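Local coordinates for protein insecticyanin-A (Manduca sexta, PDB 1Z24) that binds the blue bile pigment biliverdin IX gamma and, mixed with lipoprotein-bound carotenes, gives hornworms their green camouflage colour, at residues Ala26-Lys32 against Trp133-Lys139; Gly41-Ile45 against Ser167-Ser171; Gly86-Met90 against Leu101-Val105. One frame throughout, in Å; residues are numbered along the deposited sequence.

Interaction 1 of 3, residues Ala26-Lys32 against Trp133-Lys139. With BLV (biliverdin IX gamma chromophore), chain B.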
loop_
_atom_site.group_PDB
_atom_site.type_symbol
_atom_site.label_atom_id
_atom_site.label_comp_id
_atom_site.label_asym_id
_atom_site.label_seq_id
_atom_site.Cartn_x
_atom_site.Cartn_y
_atom_site.Cartn_z
ATOM N N ALA A 26 19.979 11.033 22.256
ATOM C CA ALA A 26 18.690 11.366 22.833
ATOM C C ALA A 26 17.754 11.949 21.778
ATOM O O ALA A 26 17.928 13.042 21.205
ATOM C CB ALA A 26 18.958 12.366 23.935
ATOM N N TRP A 27 16.723 11.204 21.500
ATOM C CA TRP A 27 15.805 11.683 20.481
ATOM C C TRP A 27 14.539 12.234 21.072
ATOM O O TRP A 27 13.891 11.550 21.869
ATOM C CB TRP A 27 15.435 10.480 19.558
ATOM C CG TRP A 27 16.549 10.003 18.680
ATOM C CD1 TRP A 27 17.363 8.911 18.888
ATOM C CD2 TRP A 27 16.977 10.639 17.435
ATOM N NE1 TRP A 27 18.266 8.836 17.846
ATOM C CE2 TRP A 27 18.050 9.846 16.922
ATOM C CE3 TRP A 27 16.567 11.775 16.718
ATOM C CZ2 TRP A 27 18.725 10.157 15.726
ATOM C CZ3 TRP A 27 17.297 12.079 15.541
ATOM C CH2 TRP A 27 18.355 11.302 15.084
ATOM N N HIS A 28 14.197 13.460 20.666
ATOM C CA HIS A 28 12.996 14.118 21.114
ATOM C C HIS A 28 11.891 13.819 20.130
ATOM O O HIS A 28 12.095 13.843 18.901
ATOM C CB HIS A 28 13.128 15.637 21.160
ATOM C CG HIS A 28 14.299 16.006 22.009
ATOM N ND1 HIS A 28 15.585 15.896 21.542
ATOM C CD2 HIS A 28 14.332 16.490 23.305
ATOM C CE1 HIS A 28 16.365 16.288 22.536
ATOM N NE2 HIS A 28 15.651 16.664 23.615
ATOM N N GLU A 29 10.716 13.515 20.667
ATOM C CA GLU A 29 9.588 13.208 19.798
ATOM C C GLU A 29 8.884 14.514 19.449
ATOM O O GLU A 29 8.086 14.976 20.206
ATOM C CB GLU A 29 8.658 12.260 20.551
ATOM C CG GLU A 29 7.344 12.092 19.777
ATOM C CD GLU A 29 6.455 11.201 20.534
ATOM O OE1 GLU A 29 6.595 9.979 20.554
ATOM O OE2 GLU A 29 5.568 11.877 21.212
ATOM N N ILE A 30 9.219 15.124 18.328
ATOM C CA ILE A 30 8.646 16.382 17.928
ATOM C C ILE A 30 7.208 16.174 17.652
ATOM O O ILE A 30 6.350 16.980 17.960
ATOM C CB ILE A 30 9.365 16.841 16.653
ATOM C CG1 ILE A 30 10.808 17.137 16.953
ATOM C CG2 ILE A 30 8.726 18.093 16.104
ATOM C CD1 ILE A 30 10.945 18.116 18.087
ATOM N N ALA A 31 6.913 15.061 17.044
ATOM C CA ALA A 31 5.508 14.811 16.755
ATOM C C ALA A 31 5.321 13.352 16.510
ATOM O O ALA A 31 6.304 12.646 16.218
ATOM C CB ALA A 31 5.030 15.522 15.516
ATOM N N LYS A 32 4.077 12.886 16.609
ATOM C CA LYS A 32 3.826 11.461 16.345
ATOM C C LYS A 32 2.408 11.269 15.847
ATOM O O LYS A 32 1.637 12.201 15.970
ATOM C CB LYS A 32 3.859 10.655 17.685
ATOM C CG LYS A 32 2.853 11.194 18.735
ATOM C CD LYS A 32 2.674 10.306 19.963
ATOM C CE LYS A 32 1.880 10.990 21.114
ATOM N NZ LYS A 32 2.702 12.041 21.704
ATOM N N TRP A 133 6.733 8.576 14.017
ATOM C CA TRP A 133 7.324 9.575 14.904
ATOM C C TRP A 133 8.366 10.443 14.252
ATOM O O TRP A 133 9.265 9.948 13.553
ATOM C CB TRP A 133 8.165 8.874 15.980
ATOM C CG TRP A 133 7.437 7.957 16.869
ATOM C CD1 TRP A 133 7.029 8.221 18.159
ATOM C CD2 TRP A 133 7.042 6.579 16.538
ATOM N NE1 TRP A 133 6.390 7.060 18.653
ATOM C CE2 TRP A 133 6.362 6.053 17.696
ATOM C CE3 TRP A 133 7.177 5.794 15.371
ATOM C CZ2 TRP A 133 5.830 4.711 17.722
ATOM C CZ3 TRP A 133 6.665 4.509 15.348
ATOM C CH2 TRP A 133 6.011 3.959 16.518
ATOM N N ILE A 134 8.260 11.735 14.493
ATOM C CA ILE A 134 9.252 12.633 13.939
ATOM C C ILE A 134 10.220 12.874 15.075
ATOM O O ILE A 134 9.862 13.405 16.142
ATOM C CB ILE A 134 8.681 13.903 13.390
ATOM C CG1 ILE A 134 8.044 13.542 12.084
ATOM C CG2 ILE A 134 9.824 14.784 12.998
ATOM C CD1 ILE A 134 6.883 14.510 11.965
ATOM N N LEU A 135 11.444 12.433 14.894
ATOM C CA LEU A 135 12.399 12.576 15.966
ATOM C C LEU A 135 13.533 13.529 15.649
ATOM O O LEU A 135 14.041 13.566 14.528
ATOM C CB LEU A 135 13.103 11.214 16.262
ATOM C CG LEU A 135 12.115 10.075 16.445
ATOM C CD1 LEU A 135 12.962 8.842 16.602
ATOM C CD2 LEU A 135 11.393 10.348 17.739
ATOM N N SER A 136 13.958 14.284 16.672
ATOM C CA SER A 136 15.033 15.237 16.503
ATOM C C SER A 136 15.998 15.246 17.658
ATOM O O SER A 136 15.619 15.063 18.816
ATOM C CB SER A 136 14.438 16.642 16.421
ATOM O OG SER A 136 15.510 17.558 16.458
ATOM N N LYS A 137 17.252 15.495 17.338
ATOM C CA LYS A 137 18.264 15.583 18.389
ATOM C C LYS A 137 18.154 16.914 19.202
ATOM O O LYS A 137 18.749 17.064 20.239
ATOM C CB LYS A 137 19.641 15.153 17.943
ATOM C CG LYS A 137 19.730 13.634 18.013
ATOM C CD LYS A 137 21.132 13.195 17.680
ATOM C CE LYS A 137 21.254 11.707 17.587
ATOM N NZ LYS A 137 22.567 11.307 17.108
ATOM N N SER A 138 17.363 17.885 18.733
ATOM C CA SER A 138 17.120 19.171 19.388
ATOM C C SER A 138 15.696 19.100 19.842
ATOM O O SER A 138 14.988 18.226 19.364
ATOM C CB SER A 138 17.015 20.337 18.427
ATOM O OG SER A 138 18.270 20.748 17.940
ATOM N N LYS A 139 15.295 19.992 20.743
ATOM C CA LYS A 139 13.940 20.053 21.277
ATOM C C LYS A 139 13.043 20.693 20.254
ATOM O O LYS A 139 11.815 20.651 20.343
ATOM C CB LYS A 139 13.758 20.805 22.615
ATOM C CG LYS A 139 14.494 20.302 23.851
ATOM C CD LYS A 139 14.584 21.404 24.943
ATOM C CE LYS A 139 15.836 21.276 25.876
ATOM N NZ LYS A 139 16.151 22.374 26.841
HETATM N NA BLV B . 6.142 2.279 20.826
HETATM C C1A BLV B . 5.195 1.321 20.683
HETATM C C2A BLV B . 5.409 0.458 19.534
HETATM C C3A BLV B . 6.557 0.908 18.952
HETATM C C4A BLV B . 6.998 2.056 19.767
HETATM C CMA BLV B . 7.274 0.431 17.632
HETATM O OA BLV B . 4.271 1.203 21.458
HETATM C CAA BLV B . 4.518 -0.629 19.084
HETATM C CBA BLV B . 3.390 0.106 18.422
HETATM C CGA BLV B . 2.286 -0.895 18.084
HETATM O O1A BLV B . 2.119 -1.306 16.969
HETATM O O2A BLV B . 1.594 -1.302 18.964
HETATM C CHB BLV B . 8.128 2.811 19.456
HETATM N NB BLV B . 8.216 4.430 21.286
HETATM C C1B BLV B . 8.544 4.008 20.017
HETATM C C2B BLV B . 9.411 4.958 19.365
HETATM C C3B BLV B . 9.590 5.943 20.245
HETATM C C4B BLV B . 8.821 5.613 21.450
HETATM C CMB BLV B . 10.000 4.833 17.968
HETATM C CAB BLV B . 10.410 7.180 20.032
HETATM C CBB BLV B . 9.826 8.320 20.526
HETATM C CHC BLV B . 8.818 6.405 22.606
HETATM N NC BLV B . 7.294 5.376 24.184
HETATM C C1C BLV B . 8.311 6.210 23.858
HETATM C C2C BLV B . 8.798 6.944 25.037
HETATM C C3C BLV B . 8.134 6.569 26.133
HETATM C C4C BLV B . 7.152 5.547 25.585
HETATM C CMC BLV B . 9.928 7.862 25.015
HETATM C CAC BLV B . 8.183 6.984 27.616
HETATM C CBC BLV B . 7.770 6.135 28.586
HETATM C CHD BLV B . 6.124 4.901 26.357
HETATM N ND BLV B . 6.111 2.711 25.211
HETATM C C1D BLV B . 5.653 3.611 26.215
HETATM C C2D BLV B . 4.640 2.931 27.081
HETATM C C3D BLV B . 4.489 1.647 26.608
HETATM C C4D BLV B . 5.402 1.548 25.483
HETATM C CMD BLV B . 3.884 3.506 28.240
HETATM O OD BLV B . 5.539 0.535 24.840
HETATM C CAD BLV B . 3.606 0.597 27.155
HETATM C CBD BLV B . 4.460 -0.364 27.958
HETATM C CGD BLV B . 3.640 -1.634 28.392
HETATM O O1D BLV B . 3.124 -1.668 29.463
HETATM O O2D BLV B . 3.495 -2.583 27.644
#
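Antiparallel strands 26-32 and 133-136 close the lipocalin barrel here by joining its first strand to its last. The pairing swells in the middle: Ile30 and Ala31 both face Ile134 in a classic beta bulge, with Ile30 N to Ile134 O at 2.9 Å and Ile134 N to Ala31 O at 2.8 Å. The extra residue turns the Ile30 side chain toward the partner strand, where its CG1 lies 3.7 Å from Ser136 CB, while small Ala31 leaves room for Ile134 CD1, 4.1 Å from its CB. At the Trp27 end, the flat indole offers a shelf: Lys137 CG lies over its six-membered ring, 3.8 Å from the centroid, as a CH-pi contact, and Leu135 CB comes within 3.5 Å of Trp27 CE3. Farther along, on the pocket face with Glu29 and Leu135, Trp133 turns one ring face to the biliverdin, its CZ2 3.4 Å from CHB of the pigment. Ser136 O receives both His28 N (2.8 Å) and His28 ND1 (2.9 Å), and Lys139 CA covers the imidazole. Trp27 NE1 and Lys137 NZ reach backbone oxygens of Phe23 and Tyr110. Strand 25-32 also pairs with strands 44-50 and 166-167, strand 127-136 with strand 113-122.

Interaction 2 of 3, residues Gly41-Ile45 against Ser167-Ser171. With BLV (biliverdin IX gamma chromophore), chain B.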
loop_
_atom_site.group_PDB
_atom_site.type_symbol
_atom_site.label_atom_id
_atom_site.label_comp_id
_atom_site.label_asym_id
_atom_site.label_seq_id
_atom_site.Cartn_x
_atom_site.Cartn_y
_atom_site.Cartn_z
ATOM N N GLY A 41 1.711 11.413 27.532
ATOM C CA GLY A 41 3.027 11.875 27.949
ATOM C C GLY A 41 3.515 13.110 27.189
ATOM O O GLY A 41 3.194 13.363 26.036
ATOM N N LYS A 42 4.315 13.910 27.827
ATOM C CA LYS A 42 4.807 15.078 27.142
ATOM C C LYS A 42 6.263 15.084 27.382
ATOM O O LYS A 42 6.666 14.264 28.203
ATOM C CB LYS A 42 4.185 16.344 27.657
ATOM C CG LYS A 42 2.701 16.100 27.709
ATOM C CD LYS A 42 1.876 17.066 26.871
ATOM C CE LYS A 42 1.397 18.228 27.765
ATOM N NZ LYS A 42 0.103 18.015 28.451
ATOM N N CYS A 43 6.981 15.960 26.670
ATOM C CA CYS A 43 8.400 16.022 26.829
ATOM C C CYS A 43 8.947 14.632 26.620
ATOM O O CYS A 43 9.827 14.201 27.335
ATOM C CB CYS A 43 8.716 16.447 28.269
ATOM S SG CYS A 43 10.450 16.795 28.526
ATOM N N THR A 44 8.375 13.928 25.645
ATOM C CA THR A 44 8.781 12.567 25.319
ATOM C C THR A 44 10.140 12.449 24.630
ATOM O O THR A 44 10.358 13.006 23.564
ATOM C CB THR A 44 7.750 11.978 24.388
ATOM O OG1 THR A 44 6.583 12.159 25.039
ATOM C CG2 THR A 44 7.964 10.462 24.208
ATOM N N ILE A 45 11.050 11.693 25.246
ATOM C CA ILE A 45 12.357 11.523 24.680
ATOM C C ILE A 45 12.819 10.078 24.796
ATOM O O ILE A 45 12.663 9.404 25.810
ATOM C CB ILE A 45 13.276 12.368 25.524
ATOM C CG1 ILE A 45 12.725 13.780 25.660
ATOM C CG2 ILE A 45 14.732 12.292 25.021
ATOM C CD1 ILE A 45 13.618 14.655 26.525
ATOM N N SER A 167 1.884 17.317 17.499
ATOM C CA SER A 167 3.103 17.896 18.091
ATOM C C SER A 167 3.250 17.663 19.561
ATOM O O SER A 167 2.243 17.729 20.263
ATOM C CB SER A 167 3.130 19.346 17.737
ATOM O OG SER A 167 3.694 19.506 16.435
ATOM N N ASN A 168 4.469 17.357 20.020
ATOM C CA ASN A 168 4.733 17.122 21.440
ATOM C C ASN A 168 5.169 18.454 22.111
ATOM O O ASN A 168 5.301 19.473 21.469
ATOM C CB ASN A 168 5.760 16.068 21.733
ATOM C CG ASN A 168 5.414 15.453 23.063
ATOM O OD1 ASN A 168 5.065 16.134 24.045
ATOM N ND2 ASN A 168 5.468 14.152 23.079
ATOM N N ASP A 169 5.403 18.479 23.387
ATOM C CA ASP A 169 5.775 19.732 23.980
ATOM C C ASP A 169 6.948 19.540 24.857
ATOM O O ASP A 169 7.019 18.609 25.661
ATOM C CB ASP A 169 4.502 20.310 24.684
ATOM C CG ASP A 169 4.617 21.542 25.605
ATOM O OD1 ASP A 169 3.763 21.810 26.432
ATOM O OD2 ASP A 169 5.721 22.244 25.504
ATOM N N PHE A 170 7.867 20.452 24.651
ATOM C CA PHE A 170 9.115 20.464 25.374
ATOM C C PHE A 170 9.351 21.748 26.200
ATOM O O PHE A 170 10.485 22.105 26.484
ATOM C CB PHE A 170 10.304 20.208 24.380
ATOM C CG PHE A 170 10.159 18.796 23.839
ATOM C CD1 PHE A 170 10.700 17.705 24.523
ATOM C CD2 PHE A 170 9.410 18.578 22.676
ATOM C CE1 PHE A 170 10.502 16.407 24.049
ATOM C CE2 PHE A 170 9.208 17.290 22.169
ATOM C CZ PHE A 170 9.758 16.217 22.878
ATOM N N SER A 171 8.307 22.457 26.595
ATOM C CA SER A 171 8.501 23.652 27.397
ATOM C C SER A 171 9.025 23.234 28.766
ATOM O O SER A 171 8.930 22.034 29.160
ATOM C CB SER A 171 7.217 24.434 27.487
ATOM O OG SER A 171 6.386 23.718 28.348
HETATM N NA BLV B . 6.142 2.279 20.826
HETATM C C1A BLV B . 5.195 1.321 20.683
HETATM C C2A BLV B . 5.409 0.458 19.534
HETATM C C3A BLV B . 6.557 0.908 18.952
HETATM C C4A BLV B . 6.998 2.056 19.767
HETATM C CMA BLV B . 7.274 0.431 17.632
HETATM O OA BLV B . 4.271 1.203 21.458
HETATM C CAA BLV B . 4.518 -0.629 19.084
HETATM C CBA BLV B . 3.390 0.106 18.422
HETATM C CGA BLV B . 2.286 -0.895 18.084
HETATM O O1A BLV B . 2.119 -1.306 16.969
HETATM O O2A BLV B . 1.594 -1.302 18.964
HETATM C CHB BLV B . 8.128 2.811 19.456
HETATM N NB BLV B . 8.216 4.430 21.286
HETATM C C1B BLV B . 8.544 4.008 20.017
HETATM C C2B BLV B . 9.411 4.958 19.365
HETATM C C3B BLV B . 9.590 5.943 20.245
HETATM C C4B BLV B . 8.821 5.613 21.450
HETATM C CMB BLV B . 10.000 4.833 17.968
HETATM C CAB BLV B . 10.410 7.180 20.032
HETATM C CBB BLV B . 9.826 8.320 20.526
HETATM C CHC BLV B . 8.818 6.405 22.606
HETATM N NC BLV B . 7.294 5.376 24.184
HETATM C C1C BLV B . 8.311 6.210 23.858
HETATM C C2C BLV B . 8.798 6.944 25.037
HETATM C C3C BLV B . 8.134 6.569 26.133
HETATM C C4C BLV B . 7.152 5.547 25.585
HETATM C CMC BLV B . 9.928 7.862 25.015
HETATM C CAC BLV B . 8.183 6.984 27.616
HETATM C CBC BLV B . 7.770 6.135 28.586
HETATM C CHD BLV B . 6.124 4.901 26.357
HETATM N ND BLV B . 6.111 2.711 25.211
HETATM C C1D BLV B . 5.653 3.611 26.215
HETATM C C2D BLV B . 4.640 2.931 27.081
HETATM C C3D BLV B . 4.489 1.647 26.608
HETATM C C4D BLV B . 5.402 1.548 25.483
HETATM C CMD BLV B . 3.884 3.506 28.240
HETATM O OD BLV B . 5.539 0.535 24.840
HETATM C CAD BLV B . 3.606 0.597 27.155
HETATM C CBD BLV B . 4.460 -0.364 27.958
HETATM C CGD BLV B . 3.640 -1.634 28.392
HETATM O O1D BLV B . 3.124 -1.668 29.463
HETATM O O2D BLV B . 3.495 -2.583 27.644
#
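Cys43 is the oddity here: its backbone, at phi/psi of 54°/39°, adopts a left-handed conformation as the chain turns a corner, and its N approaches two acceptors at once. Both bonds are weak, Cys43 N to Asp169 O at 2.8 Å and Cys43 N to Asn168 OD1 at 3.3 Å. An amide side chain suits Asn168 because it can accept and donate together: OD1 also takes a very short bond of 2.5 Å from Asp169 N, while ND2 makes a weak one of 3.0 Å to Thr44 OG1 and a better one to Glu29 OE2. Thr44 serves two environments, its hydroxyl meeting Asn168 and its CG2 lying 3.4 Å from methyl CMC of the biliverdin. Phe170 fills the space beside the corner, with CE1 3.8 Å from Ile45 CG1 and CD1 4.1 Å from Cys43 SG, an oblique sulfur-aromatic contact; its ring also meets His28 edge-to-face. Asp169 OD2 accepts from Ser171 N at 2.8 Å in an Asx turn, and Ser171 in turn is the N-cap of helix 172-175. The disulfide from Cys43 to Cys175 ties that helix to the start of strand 44-50, which runs between strands 25-32 and 55-63 of the barrel.

Interaction 3 of 3, residues Gly86-Met90 against Leu101-Val105. With BLV (biliverdin IX gamma chromophore), chain B.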
loop_
_atom_site.group_PDB
_atom_site.type_symbol
_atom_site.label_atom_id
_atom_site.label_comp_id
_atom_site.label_asym_id
_atom_site.label_seq_id
_atom_site.Cartn_x
_atom_site.Cartn_y
_atom_site.Cartn_z
ATOM N N GLY A 86 17.515 -0.061 8.448
ATOM C CA GLY A 86 17.222 0.487 9.783
ATOM C C GLY A 86 15.959 -0.037 10.413
ATOM O O GLY A 86 14.813 0.440 10.194
ATOM N N LYS A 87 16.205 -1.056 11.186
ATOM C CA LYS A 87 15.166 -1.746 11.888
ATOM C C LYS A 87 15.776 -2.271 13.169
ATOM O O LYS A 87 16.808 -2.960 13.154
ATOM C CB LYS A 87 14.637 -2.822 10.911
ATOM C CG LYS A 87 13.247 -3.296 11.307
ATOM C CD LYS A 87 12.784 -4.519 10.517
ATOM C CE LYS A 87 12.602 -4.276 9.032
ATOM N NZ LYS A 87 12.062 -5.494 8.367
ATOM N N TYR A 88 15.162 -1.926 14.299
ATOM C CA TYR A 88 15.685 -2.354 15.577
ATOM C C TYR A 88 14.619 -2.851 16.538
ATOM O O TYR A 88 13.419 -2.598 16.409
ATOM C CB TYR A 88 16.636 -1.249 16.151
ATOM C CG TYR A 88 15.943 0.042 16.482
ATOM C CD1 TYR A 88 15.410 0.282 17.759
ATOM C CD2 TYR A 88 15.757 1.003 15.481
ATOM C CE1 TYR A 88 14.779 1.490 18.093
ATOM C CE2 TYR A 88 15.112 2.204 15.779
ATOM C CZ TYR A 88 14.637 2.440 17.073
ATOM O OH TYR A 88 13.986 3.626 17.310
ATOM N N VAL A 89 15.079 -3.579 17.527
ATOM C CA VAL A 89 14.185 -4.131 18.524
ATOM C C VAL A 89 14.541 -3.614 19.899
ATOM O O VAL A 89 15.723 -3.562 20.225
ATOM C CB VAL A 89 14.396 -5.636 18.595
ATOM C CG1 VAL A 89 13.406 -6.286 19.607
ATOM C CG2 VAL A 89 14.389 -6.202 17.160
ATOM N N MET A 90 13.491 -3.236 20.657
ATOM C CA MET A 90 13.580 -2.734 22.006
ATOM C C MET A 90 12.853 -3.738 22.856
ATOM O O MET A 90 11.701 -4.049 22.596
ATOM C CB MET A 90 12.913 -1.387 22.110
ATOM C CG MET A 90 13.667 -0.385 21.238
ATOM S SD MET A 90 13.017 1.282 21.567
ATOM C CE MET A 90 11.297 1.211 20.904
ATOM N N LEU A 101 9.530 -4.400 20.902
ATOM C CA LEU A 101 9.091 -3.346 19.996
ATOM C C LEU A 101 10.039 -3.190 18.826
ATOM O O LEU A 101 11.285 -3.219 18.971
ATOM C CB LEU A 101 8.815 -1.987 20.659
ATOM C CG LEU A 101 7.949 -2.130 21.930
ATOM C CD1 LEU A 101 7.766 -0.761 22.572
ATOM C CD2 LEU A 101 6.547 -2.671 21.552
ATOM N N VAL A 102 9.422 -2.988 17.658
ATOM C CA VAL A 102 10.195 -2.869 16.478
ATOM C C VAL A 102 9.945 -1.667 15.600
ATOM O O VAL A 102 9.165 -1.765 14.659
ATOM C CB VAL A 102 10.018 -4.185 15.635
ATOM C CG1 VAL A 102 10.927 -4.164 14.408
ATOM C CG2 VAL A 102 10.293 -5.466 16.402
ATOM N N PRO A 103 10.635 -0.568 15.846
ATOM C CA PRO A 103 10.440 0.575 14.983
ATOM C C PRO A 103 11.246 0.444 13.682
ATOM O O PRO A 103 12.353 -0.073 13.634
ATOM C CB PRO A 103 11.014 1.759 15.744
ATOM C CG PRO A 103 11.383 1.235 17.132
ATOM C CD PRO A 103 11.589 -0.252 16.949
ATOM N N TRP A 104 10.678 0.906 12.616
ATOM C CA TRP A 104 11.353 0.871 11.358
ATOM C C TRP A 104 11.808 2.311 11.085
ATOM O O TRP A 104 11.029 3.243 11.208
ATOM C CB TRP A 104 10.373 0.536 10.177
ATOM C CG TRP A 104 9.881 -0.871 10.254
ATOM C CD1 TRP A 104 9.505 -1.507 11.403
ATOM C CD2 TRP A 104 9.679 -1.798 9.188
ATOM N NE1 TRP A 104 9.100 -2.787 11.125
ATOM C CE2 TRP A 104 9.165 -2.982 9.746
ATOM C CE3 TRP A 104 9.808 -1.719 7.814
ATOM C CZ2 TRP A 104 8.807 -4.096 8.948
ATOM C CZ3 TRP A 104 9.502 -2.802 7.019
ATOM C CH2 TRP A 104 8.978 -3.970 7.583
ATOM N N VAL A 105 13.059 2.503 10.705
ATOM C CA VAL A 105 13.572 3.833 10.407
ATOM C C VAL A 105 13.474 4.057 8.916
ATOM O O VAL A 105 14.212 3.455 8.120
ATOM C CB VAL A 105 15.060 4.005 10.844
ATOM C CG1 VAL A 105 15.546 5.493 10.695
ATOM C CG2 VAL A 105 15.062 3.667 12.334
HETATM N NA BLV B . 6.142 2.279 20.826
HETATM C C1A BLV B . 5.195 1.321 20.683
HETATM C C2A BLV B . 5.409 0.458 19.534
HETATM C C3A BLV B . 6.557 0.908 18.952
HETATM C C4A BLV B . 6.998 2.056 19.767
HETATM C CMA BLV B . 7.274 0.431 17.632
HETATM O OA BLV B . 4.271 1.203 21.458
HETATM C CAA BLV B . 4.518 -0.629 19.084
HETATM C CBA BLV B . 3.390 0.106 18.422
HETATM C CGA BLV B . 2.286 -0.895 18.084
HETATM O O1A BLV B . 2.119 -1.306 16.969
HETATM O O2A BLV B . 1.594 -1.302 18.964
HETATM C CHB BLV B . 8.128 2.811 19.456
HETATM N NB BLV B . 8.216 4.430 21.286
HETATM C C1B BLV B . 8.544 4.008 20.017
HETATM C C2B BLV B . 9.411 4.958 19.365
HETATM C C3B BLV B . 9.590 5.943 20.245
HETATM C C4B BLV B . 8.821 5.613 21.450
HETATM C CMB BLV B . 10.000 4.833 17.968
HETATM C CAB BLV B . 10.410 7.180 20.032
HETATM C CBB BLV B . 9.826 8.320 20.526
HETATM C CHC BLV B . 8.818 6.405 22.606
HETATM N NC BLV B . 7.294 5.376 24.184
HETATM C C1C BLV B . 8.311 6.210 23.858
HETATM C C2C BLV B . 8.798 6.944 25.037
HETATM C C3C BLV B . 8.134 6.569 26.133
HETATM C C4C BLV B . 7.152 5.547 25.585
HETATM C CMC BLV B . 9.928 7.862 25.015
HETATM C CAC BLV B . 8.183 6.984 27.616
HETATM C CBC BLV B . 7.770 6.135 28.586
HETATM C CHD BLV B . 6.124 4.901 26.357
HETATM N ND BLV B . 6.111 2.711 25.211
HETATM C C1D BLV B . 5.653 3.611 26.215
HETATM C C2D BLV B . 4.640 2.931 27.081
HETATM C C3D BLV B . 4.489 1.647 26.608
HETATM C C4D BLV B . 5.402 1.548 25.483
HETATM C CMD BLV B . 3.884 3.506 28.240
HETATM O OD BLV B . 5.539 0.535 24.840
HETATM C CAD BLV B . 3.606 0.597 27.155
HETATM C CBD BLV B . 4.460 -0.364 27.958
HETATM C CGD BLV B . 3.640 -1.634 28.392
HETATM O O1D BLV B . 3.124 -1.668 29.463
HETATM O O2D BLV B . 3.495 -2.583 27.644
#
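Three strong backbone hydrogen bonds hold this part of the beta hairpin of strands 88-94 and 97-108, a piece of the lipocalin barrel wall. Met90 N to Leu101 O and Leu101 N to Met90 O, each 2.8 Å, form a hydrogen-bonded antiparallel pair, and Val105 N to Gly86 O is equally short. Between them Pro103 has no amide hydrogen to give, so instead of an N-H, Tyr88 O meets Pro103 CD at 3.0 Å and takes a CA-H...O contact from Val102 CA at 3.2 Å; Tyr88 N to Pro103 O, at 3.4 Å, is weak. Lys87, long and flexible, lays its NZ over the six-membered ring of Trp104, 3.8 Å from the centroid, in a cation-pi contact, while also salt-bridged to Asp79. The rigid proline ring packs on the Tyr88 face, with CD 4.0 Å from the centroid, and the tyrosine hydroxyl reaches Tyr48 and Asn116. Without a side chain, Gly86 makes room for Val105. Apolar Leu101, Pro103 and Met90 line the pigment pocket, where Met90 CE lies 3.8 Å from biliverdin CHB.

Overall arrangement
All three contacts reach the one curled sheet of the lipocalin barrel, and all touch the same biliverdin. Interactions 1 and 2 are neighbours, their centres 9 Å apart, and share the border between strands 25-32 and 44-50; their segments alternate along the chain, in the order 26-32, 41-45, 133-139, 167-171. Interaction 3, a local hairpin, falls within the sequence that both of these span. Its centre is about 16 Å from that of interaction 1 and 21 Å from that of interaction 2. Long-range closure and the disulfide-linked corner at Cys43 thus lie across the chain's centre from the hairpin, the three together supplying nine of the 25 residues that line the pigment pocket.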